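Side-chain contacts in hypothetical protein BQLF2 (Murid herpesvirus 4, PDB 2OA5), which is an abundant tegument protein of a gammaherpesvirus, probably serving a structural role in the layer between capsid and envelope: residues E16-R19 / L20-N24; A46-R49 / E50-V54. All coordinates share one frame; numbering follows the deposited sequence.

Contact 1 of 2, residues E16-R19 / L20-N24. With PE5 (3,6,9,12,15,18,21,24-octaoxahexacosan-1-ol), chain C.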
# COMPACT_ATOMS: atom_id res chain seq x y z
N GLU B 16 -2.61 22.37 13.06
CA GLU B 16 -2.68 22.83 11.68
C GLU B 16 -3.94 22.36 10.98
O GLU B 16 -4.52 23.11 10.19
CB GLU B 16 -1.45 22.38 10.89
CG GLU B 16 -1.28 23.07 9.53
CD GLU B 16 -1.10 24.58 9.66
OE1 GLU B 16 -1.12 25.10 10.80
OE2 GLU B 16 -0.94 25.26 8.62
N VAL B 17 -4.37 21.14 11.28
CA VAL B 17 -5.59 20.59 10.67
C VAL B 17 -6.79 21.41 11.13
O VAL B 17 -7.70 21.68 10.35
CB VAL B 17 -5.85 19.11 11.07
CG1 VAL B 17 -7.29 18.72 10.72
CG2 VAL B 17 -4.89 18.19 10.34
N GLU B 18 -6.77 21.79 12.41
CA GLU B 18 -7.85 22.58 12.98
C GLU B 18 -7.84 23.97 12.36
O GLU B 18 -8.88 24.49 11.96
CB GLU B 18 -7.69 22.68 14.50
CG GLU B 18 -8.90 23.25 15.22
CD GLU B 18 -10.18 22.52 14.86
OE1 GLU B 18 -10.09 21.31 14.56
OE2 GLU B 18 -11.27 23.14 14.90
N ARG B 19 -6.66 24.57 12.26
CA ARG B 19 -6.55 25.89 11.67
C ARG B 19 -7.13 25.86 10.27
O ARG B 19 -7.92 26.73 9.90
CB ARG B 19 -5.09 26.35 11.56
CG ARG B 19 -4.37 26.62 12.86
CD ARG B 19 -3.11 27.41 12.54
NE ARG B 19 -1.89 26.81 13.07
CZ ARG B 19 -1.64 26.63 14.36
NH1 ARG B 19 -2.54 26.99 15.27
NH2 ARG B 19 -0.48 26.12 14.75
N LEU B 20 -6.71 24.87 9.49
CA LEU B 20 -7.17 24.74 8.11
C LEU B 20 -8.68 24.55 8.04
O LEU B 20 -9.33 25.07 7.13
CB LEU B 20 -6.44 23.59 7.42
CG LEU B 20 -5.00 23.99 7.05
CD1 LEU B 20 -4.17 22.76 6.77
CD2 LEU B 20 -5.04 24.90 5.83
N LYS B 21 -9.23 23.80 8.98
CA LYS B 21 -10.68 23.58 9.01
C LYS B 21 -11.39 24.90 9.26
O LYS B 21 -12.32 25.27 8.53
CB LYS B 21 -11.05 22.59 10.11
CG LYS B 21 -11.04 21.15 9.66
CD LYS B 21 -11.00 20.18 10.82
CE LYS B 21 -10.84 18.77 10.28
NZ LYS B 21 -11.73 18.56 9.11
N LEU B 22 -10.96 25.62 10.29
CA LEU B 22 -11.54 26.90 10.64
C LEU B 22 -11.56 27.84 9.45
O LEU B 22 -12.61 28.30 9.02
CB LEU B 22 -10.76 27.55 11.79
CG LEU B 22 -10.96 26.90 13.16
CD1 LEU B 22 -10.02 27.52 14.17
CD2 LEU B 22 -12.41 27.08 13.59
N GLU B 23 -10.38 28.11 8.90
CA GLU B 23 -10.28 29.00 7.76
C GLU B 23 -11.09 28.51 6.58
O GLU B 23 -11.81 29.29 5.95
CB GLU B 23 -8.82 29.16 7.34
CG GLU B 23 -8.63 30.12 6.20
CD GLU B 23 -7.18 30.40 5.91
OE1 GLU B 23 -6.46 30.84 6.84
OE2 GLU B 23 -6.75 30.18 4.76
N ASN B 24 -11.00 27.22 6.26
CA ASN B 24 -11.74 26.68 5.14
C ASN B 24 -13.25 26.78 5.34
O ASN B 24 -14.00 26.86 4.37
CB ASN B 24 -11.31 25.23 4.86
CG ASN B 24 -9.93 25.16 4.20
OD1 ASN B 24 -9.17 26.14 4.21
ND2 ASN B 24 -9.60 24.01 3.64
C48 PE5 C . 1.11 18.16 -0.15
C50 PE5 C . 0.91 18.90 1.18
O1 PE5 C . 1.86 18.48 2.16
C1 PE5 C . 1.19 18.07 3.37
C2 PE5 C . 1.55 18.99 4.51
O2 PE5 C . 1.77 18.24 5.70
C3 PE5 C . 2.51 19.03 6.64
C4 PE5 C . 1.61 19.50 7.76
O3 PE5 C . 1.64 20.93 7.83
C5 PE5 C . 1.92 21.34 9.17
C6 PE5 C . 2.34 22.80 9.20
O4 PE5 C . 2.56 23.21 10.56
C7 PE5 C . 3.06 24.55 10.62
C8 PE5 C . 3.70 24.79 11.98
O5 PE5 C . 4.54 25.96 11.97
C9 PE5 C . 5.82 25.63 12.52
C10 PE5 C . 6.05 26.34 13.85
O6 PE5 C . 7.22 25.81 14.50
C11 PE5 C . 7.67 26.70 15.53
C12 PE5 C . 9.17 26.56 15.73
O7 PE5 C . 9.81 27.83 15.51
C13 PE5 C . 11.24 27.71 15.62
C14 PE5 C . 11.74 26.46 14.92
O8 PE5 C . 12.51 26.79 13.76
C15 PE5 C . 12.98 25.59 13.13
C16 PE5 C . 13.70 25.95 11.83
O52 PE5 C . 14.57 24.88 11.45
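Val17 and Lys21, one helical turn apart, are aligned along the same flank of the helix, the aliphatic part of the lysine following the valine. CG1 of Val17 meets CE of Lys21 at 3.6 Å, an apolar contact that leaves the ammonium beyond the methyl. The branch that touches is the one set anti to the valine backbone N (chi1 165°). A lysine suits this place because its methylenes can pack while its NZ reaches further out. On the next flank Glu18 crosses Lys21 at about a right angle, its OE1 4.0 Å from CD of Lys21; with 6.3 Å between Glu18 OE1 and Lys21 NZ, the opposite charges are not in contact. Leu20 folds back over the preceding turn, laying CD1 4.0 Å from CG of Glu16.

Beneath these side chains run the i to i+4 bonds of helix 8-33. Leu22 N reaches Glu18 O at 2.9 Å and almost straight, whereas the bond from Lys21 N to Val17 O is more bent. Glu16 bends at chi2 (61°), turning its carboxylate toward Arg19, three residues on. The two form a salt bridge in which Arg19 NE gives OE1 of Glu16 a clearly bent hydrogen bond of 2.9 Å, with OE1 tilted from the guanidinium plane. The methylene side of the same glutamate rests on the polyether PE5, its CG 3.6 Å from PE5 C6.

Val17 and Leu20 pack on their counterparts in the second subunit, where Asn24 and Glu23 both bond to Asn24, so apolar and polar groups share this interface. Glu16 faces Arg19 with one oxygen and, weakly, Lys48 of the second subunit with the other; the bridge pins its carboxylate over one turn and probably partly offsets the two charges.

Contact 2 of 2, residues A46-R49 / E50-V54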
# COMPACT_ATOMS: atom_id res chain seq x y z
N ALA B 46 -19.14 17.44 3.42
CA ALA B 46 -18.15 16.38 3.65
C ALA B 46 -18.73 15.00 3.37
O ALA B 46 -18.12 14.17 2.68
CB ALA B 46 -17.63 16.46 5.08
N ALA B 47 -19.92 14.74 3.91
CA ALA B 47 -20.59 13.46 3.73
C ALA B 47 -20.92 13.21 2.25
O ALA B 47 -20.82 12.08 1.76
CB ALA B 47 -21.86 13.41 4.58
N LYS B 48 -21.29 14.27 1.53
CA LYS B 48 -21.62 14.17 0.11
C LYS B 48 -20.37 13.87 -0.71
O LYS B 48 -20.39 13.02 -1.60
CB LYS B 48 -22.23 15.49 -0.37
CG LYS B 48 -22.33 15.65 -1.88
CD LYS B 48 -23.56 14.98 -2.46
CE LYS B 48 -23.79 15.43 -3.91
NZ LYS B 48 -25.13 16.04 -4.10
N ARG B 49 -19.30 14.58 -0.41
CA ARG B 49 -18.04 14.38 -1.10
C ARG B 49 -17.55 12.95 -0.89
O ARG B 49 -17.15 12.28 -1.84
CB ARG B 49 -16.99 15.37 -0.57
CG ARG B 49 -15.61 15.16 -1.14
CD ARG B 49 -14.63 16.14 -0.54
NE ARG B 49 -14.53 16.03 0.91
CZ ARG B 49 -14.81 17.01 1.76
NH1 ARG B 49 -15.20 18.20 1.31
NH2 ARG B 49 -14.69 16.80 3.06
N GLU B 50 -17.61 12.48 0.35
CA GLU B 50 -17.18 11.12 0.70
C GLU B 50 -17.98 10.06 -0.04
O GLU B 50 -17.44 9.02 -0.43
CB GLU B 50 -17.32 10.89 2.20
CG GLU B 50 -16.88 9.50 2.69
CD GLU B 50 -15.37 9.37 2.89
OE1 GLU B 50 -14.64 10.33 2.60
OE2 GLU B 50 -14.92 8.30 3.35
N SER B 51 -19.27 10.32 -0.24
CA SER B 51 -20.15 9.39 -0.91
C SER B 51 -19.81 9.26 -2.39
O SER B 51 -19.83 8.16 -2.95
CB SER B 51 -21.61 9.82 -0.76
OG SER B 51 -22.23 9.95 -2.02
N ILE B 52 -19.50 10.39 -3.02
CA ILE B 52 -19.15 10.41 -4.43
C ILE B 52 -17.76 9.78 -4.65
O ILE B 52 -17.57 8.96 -5.55
CB ILE B 52 -19.13 11.88 -4.99
CG1 ILE B 52 -20.56 12.44 -5.03
CG2 ILE B 52 -18.53 11.90 -6.39
CD1 ILE B 52 -20.65 13.91 -5.51
N ILE B 53 -16.81 10.18 -3.81
CA ILE B 53 -15.44 9.68 -3.91
C ILE B 53 -15.36 8.16 -3.72
O ILE B 53 -14.73 7.46 -4.51
CB ILE B 53 -14.53 10.41 -2.89
CG1 ILE B 53 -14.13 11.78 -3.48
CG2 ILE B 53 -13.31 9.54 -2.52
CD1 ILE B 53 -13.18 12.58 -2.62
N VAL B 54 -16.03 7.66 -2.68
CA VAL B 54 -16.02 6.22 -2.43
C VAL B 54 -16.69 5.46 -3.57
O VAL B 54 -16.16 4.47 -4.07
CB VAL B 54 -16.71 5.89 -1.09
CG1 VAL B 54 -16.94 4.38 -0.96
CG2 VAL B 54 -15.84 6.37 0.06
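Lys48 meets Ile52 at a slant, CE of the lysine 3.8 Å from CD1 of the isoleucine. Because CE is the last methylene before the ammonium, the chain touches Ile52 just short of its charge, and NZ goes on to a salt bridge with Glu82 of the third subunit. Arg49 and Ile53 form the neighbouring pair, their side chains roughly aligned: CG, the middle methylene of the arginine, lies 3.8 Å from CD1 of Ile53. Arg49 extends through chi1 and chi2 and bends at chi3 (60°), so its aliphatic stem serves the packing before the guanidinium turns off.

The backbone underneath sets this four-residue spacing. Ile53 N bonds to Arg49 O at 2.9 Å, nearly straight, and Glu50 N to Ala46 O at 2.9 Å. The bond from Ser51 N to Ala47 O is longer, 3.1 Å, and more bent, at 142°. These are the opening turns of helix 46-76, where the methyl groups of Ala46 and Ala47 add little side-chain contact while their carbonyls accept the first bonds; just before it, Thr45 OG1 accepts a hydrogen bond from Lys48 N, as an N-terminal helix cap does.

Further out, the third subunit holds the charged ends of Lys48 and Glu50, the glutamate through a salt bridge from OE2 to Arg73. Leu85 and Leu89 of the same subunit pack on Arg49 and Ile52, respectively, while Arg49 NH1 has a long, weak ion pair with Glu23 of the second subunit.

From the N terminus, the chain first runs through helix 8-33, where contact 1 (16-24) lies, then passes along a linker into helix 46-76, whose first turns hold contact 2 (46-54). Each contact spans a single unbroken piece of helix and closes no loop beyond the helical turn itself. The two therefore stand in series, neither nesting nor crossing. Their centres are 20 Å apart and their nearest atoms about 7 Å, with no touch between them. What relates them is the assembly: contact 1 meets the second subunit, contact 2 the second and the third. Between subunits, Glu16 approaches Lys48, and Arg49 approaches Glu23, as long, weak ion pairs.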